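Local atomic coordinates of polyguluronate lyase (Corynebacterium sp., PDB entry 1UAI), a protein that probably cleaves the poly-alpha-L-guluronate blocks of alginate as a lyase of jelly-roll beta-sandwich fold. Residues H95-R100 and L219-S224. Sequence-based numbering, arbitrary orientation.
Sequences HTMVFR and LQVTHS
Gln220 O is gripped twice by the neighbouring strand: Val98 N donates to it at 2.8 Å, in the carbonyl plane, and Met97 CA adds a weaker CA-H...O contact at 3.2 Å. The strands run antiparallel, their axes at 172°, as neighbours in one sheet of the jelly-roll beta-sandwich, with the C-terminal strand laid beside 95-100. Hydrogen-bonded pairs (Val98 with Gln220, Thr96 with Thr222) alternate with non-hydrogen-bonded ones (His95 with His223, Met97 with Val221, Phe99 with Leu219), which fixes the register; the bond from Thr96 N to Thr222 O is nearly straight (N-H...O 179°). Side chains alternate between two faces. Toward the facing sheet, Met97 CG lies 3.9 Å from Val221 CG2, while Met97 SD lies 3.8 Å from Leu219 CD1; Trp16 touches all three residues, so this face belongs to the sandwich core. At the end of the pair His223 NE2 is hydrogen-bonded to Glu77 OE2. On the other face Val98 lies beside Gln220, pointing the same way, and Val98 CB lies 3.8 Å from Gln220 OE1. Thr222 OG1, set between its backbone N and carbonyl carbon (chi1 65°), approaches Thr96 CB, and one water bridges Thr96 OG1 and Thr222 OG1, 2.8 Å from each.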
ATOM      1  N   HIS A  95     -12.977   9.998  -7.554  1.00  5.64           N
ATOM      2  CA  HIS A  95     -12.222   8.771  -7.343  1.00  5.10           C
ATOM      3  C   HIS A  95     -11.954   8.544  -5.874  1.00  4.61           C
ATOM      4  O   HIS A  95     -11.297   9.351  -5.216  1.00  4.93           O
ATOM      5  CB  HIS A  95     -10.950   8.881  -8.165  1.00  6.26           C
ATOM      6  CG  HIS A  95     -11.222   9.327  -9.566  1.00  6.91           C
ATOM      7  ND1 HIS A  95     -11.191  10.648  -9.955  1.00  8.85           N
ATOM      8  CD2 HIS A  95     -11.680   8.633 -10.634  1.00  6.55           C
ATOM      9  CE1 HIS A  95     -11.622  10.747 -11.200  1.00  6.63           C
ATOM     10  NE2 HIS A  95     -11.926   9.539 -11.634  1.00  8.47           N
ATOM     11  N   THR A  96     -12.454   7.421  -5.374  1.00  4.37           N
ATOM     12  CA  THR A  96     -12.364   7.109  -3.962  1.00  4.75           C
ATOM     13  C   THR A  96     -11.760   5.762  -3.613  1.00  4.71           C
ATOM     14  O   THR A  96     -12.008   4.767  -4.290  1.00  4.55           O
ATOM     15  CB  THR A  96     -13.786   7.120  -3.337  1.00  5.08           C
ATOM     16  OG1 THR A  96     -14.455   8.338  -3.681  1.00  5.76           O
ATOM     17  CG2 THR A  96     -13.726   6.977  -1.826  1.00  6.36           C
ATOM     18  N   MET A  97     -10.950   5.744  -2.558  1.00  4.67           N
ATOM     19  CA  MET A  97     -10.437   4.490  -2.031  1.00  4.65           C
ATOM     20  C   MET A  97     -10.637   4.549  -0.529  1.00  4.94           C
ATOM     21  O   MET A  97     -10.178   5.481   0.138  1.00  5.01           O
ATOM     22  CB  MET A  97      -8.952   4.229  -2.308  1.00  4.95           C
ATOM     23  CG  MET A  97      -8.493   2.953  -1.569  1.00  5.86           C
ATOM     24  SD  MET A  97      -6.919   2.209  -2.029  1.00  5.29           S
ATOM     25  CE  MET A  97      -5.785   3.479  -1.471  1.00  5.15           C
ATOM     26  N   VAL A  98     -11.369   3.571  -0.014  1.00  4.54           N
ATOM     27  CA  VAL A  98     -11.597   3.446   1.416  1.00  5.74           C
ATOM     28  C   VAL A  98     -10.903   2.154   1.804  1.00  5.44           C
ATOM     29  O   VAL A  98     -11.092   1.121   1.157  1.00  6.34           O
ATOM     30  CB  VAL A  98     -13.091   3.312   1.767  1.00  8.04           C
ATOM     31  CG1 VAL A  98     -13.251   3.082   3.268  1.00 10.26           C
ATOM     32  CG2 VAL A  98     -13.842   4.558   1.339  1.00 10.07           C
ATOM     33  N   PHE A  99     -10.091   2.209   2.847  1.00  6.01           N
ATOM     34  CA  PHE A  99      -9.390   1.018   3.286  1.00  6.04           C
ATOM     35  C   PHE A  99      -9.279   0.984   4.798  1.00  5.70           C
ATOM     36  O   PHE A  99      -9.341   2.018   5.462  1.00  6.22           O
ATOM     37  CB  PHE A  99      -7.989   0.967   2.656  1.00  7.39           C
ATOM     38  CG  PHE A  99      -7.074   2.077   3.103  1.00  6.19           C
ATOM     39  CD1 PHE A  99      -6.259   1.921   4.223  1.00  6.97           C
ATOM     40  CD2 PHE A  99      -7.041   3.288   2.417  1.00  6.59           C
ATOM     41  CE1 PHE A  99      -5.428   2.954   4.649  1.00  6.83           C
ATOM     42  CE2 PHE A  99      -6.216   4.325   2.836  1.00  6.78           C
ATOM     43  CZ  PHE A  99      -5.408   4.160   3.953  1.00  6.49           C
ATOM     44  N   ARG A 100      -9.160  -0.222   5.337  1.00  5.41           N
ATOM     45  CA  ARG A 100      -8.978  -0.403   6.767  1.00  5.22           C
ATOM     46  C   ARG A 100      -7.740  -1.260   6.886  1.00  4.76           C
ATOM     47  O   ARG A 100      -7.674  -2.346   6.310  1.00  5.47           O
ATOM     48  CB  ARG A 100     -10.172  -1.111   7.402  1.00  7.43           C
ATOM     49  CG  ARG A 100     -11.395  -0.228   7.503  1.00  9.59           C
ATOM     50  CD  ARG A 100     -12.548  -0.929   8.188  1.00 12.70           C
ATOM     51  NE  ARG A 100     -13.773  -0.149   8.061  1.00 15.92           N
ATOM     52  CZ  ARG A 100     -14.969  -0.566   8.457  1.00 15.88           C
ATOM     53  NH1 ARG A 100     -15.103  -1.764   9.012  1.00 18.39           N
ATOM     54  NH2 ARG A 100     -16.031   0.209   8.289  1.00 17.70           N
ATOM     55  N   LEU A 219     -11.017  -3.013   1.631  1.00  5.06           N
ATOM     56  CA  LEU A 219     -10.439  -2.329   0.479  1.00  5.09           C
ATOM     57  C   LEU A 219     -11.544  -2.090  -0.536  1.00  4.95           C
ATOM     58  O   LEU A 219     -12.061  -3.034  -1.137  1.00  5.38           O
ATOM     59  CB  LEU A 219      -9.335  -3.182  -0.150  1.00  5.49           C
ATOM     60  CG  LEU A 219      -8.632  -2.578  -1.367  1.00  5.28           C
ATOM     61  CD1 LEU A 219      -7.904  -1.295  -0.972  1.00  6.70           C
ATOM     62  CD2 LEU A 219      -7.655  -3.593  -1.938  1.00  6.97           C
ATOM     63  N   GLN A 220     -11.895  -0.822  -0.730  1.00  5.07           N
ATOM     64  CA  GLN A 220     -12.970  -0.456  -1.642  1.00  6.37           C
ATOM     65  C   GLN A 220     -12.564   0.728  -2.512  1.00  5.80           C
ATOM     66  O   GLN A 220     -12.131   1.757  -2.004  1.00  6.13           O
ATOM     67  CB  GLN A 220     -14.226  -0.079  -0.837  1.00  7.38           C
ATOM     68  CG  GLN A 220     -14.510  -0.978   0.372  1.00  8.19           C
ATOM     69  CD  GLN A 220     -15.688  -0.504   1.218  1.00  8.58           C
ATOM     70  OE1 GLN A 220     -15.858   0.690   1.461  1.00  9.76           O
ATOM     71  NE2 GLN A 220     -16.495  -1.448   1.692  1.00 12.47           N
ATOM     72  N   VAL A 221     -12.700   0.572  -3.825  1.00  5.38           N
ATOM     73  CA  VAL A 221     -12.385   1.640  -4.762  1.00  5.03           C
ATOM     74  C   VAL A 221     -13.598   1.892  -5.641  1.00  5.14           C
ATOM     75  O   VAL A 221     -14.236   0.950  -6.116  1.00  5.39           O
ATOM     76  CB  VAL A 221     -11.172   1.278  -5.653  1.00  5.63           C
ATOM     77  CG1 VAL A 221     -11.106   2.208  -6.861  1.00  6.91           C
ATOM     78  CG2 VAL A 221      -9.886   1.397  -4.843  1.00  6.94           C
ATOM     79  N   THR A 222     -13.927   3.165  -5.834  1.00  4.81           N
ATOM     80  CA  THR A 222     -15.054   3.532  -6.676  1.00  5.20           C
ATOM     81  C   THR A 222     -14.678   4.714  -7.554  1.00  5.23           C
ATOM     82  O   THR A 222     -13.799   5.515  -7.216  1.00  5.54           O
ATOM     83  CB  THR A 222     -16.304   3.912  -5.850  1.00  6.16           C
ATOM     84  OG1 THR A 222     -16.038   5.099  -5.097  1.00  5.83           O
ATOM     85  CG2 THR A 222     -16.688   2.787  -4.902  1.00  6.97           C
ATOM     86  N   HIS A 223     -15.357   4.802  -8.691  1.00  5.87           N
ATOM     87  CA  HIS A 223     -15.134   5.864  -9.661  1.00  7.09           C
ATOM     88  C   HIS A 223     -16.479   6.263 -10.249  1.00  8.04           C
ATOM     89  O   HIS A 223     -17.277   5.402 -10.615  1.00  9.41           O
ATOM     90  CB  HIS A 223     -14.224   5.366 -10.787  1.00  7.66           C
ATOM     91  CG  HIS A 223     -12.830   5.049 -10.344  1.00  7.17           C
ATOM     92  ND1 HIS A 223     -11.918   6.027 -10.014  1.00  7.72           N
ATOM     93  CD2 HIS A 223     -12.195   3.867 -10.162  1.00  7.26           C
ATOM     94  CE1 HIS A 223     -10.782   5.463  -9.648  1.00  7.56           C
ATOM     95  NE2 HIS A 223     -10.923   4.152  -9.729  1.00  7.22           N
ATOM     96  N   SER A 224     -16.740   7.562 -10.322  1.00  8.24           N
ATOM     97  CA  SER A 224     -17.991   8.040 -10.900  1.00  9.40           C
ATOM     98  C   SER A 224     -17.763   9.379 -11.582  1.00  9.71           C
ATOM     99  O   SER A 224     -16.613   9.870 -11.539  1.00  9.86           O
ATOM    100  CB  SER A 224     -19.072   8.183  -9.826  1.00 12.47           C
ATOM    101  OG  SER A 224     -18.755   9.210  -8.908  1.00 13.39           O
ATOM    102  OXT SER A 224     -18.736   9.914 -12.152  1.00 11.26           O
TER
HETATM  103  O   HOH W   1     -15.722   7.651  -6.078  1.00  6.37           O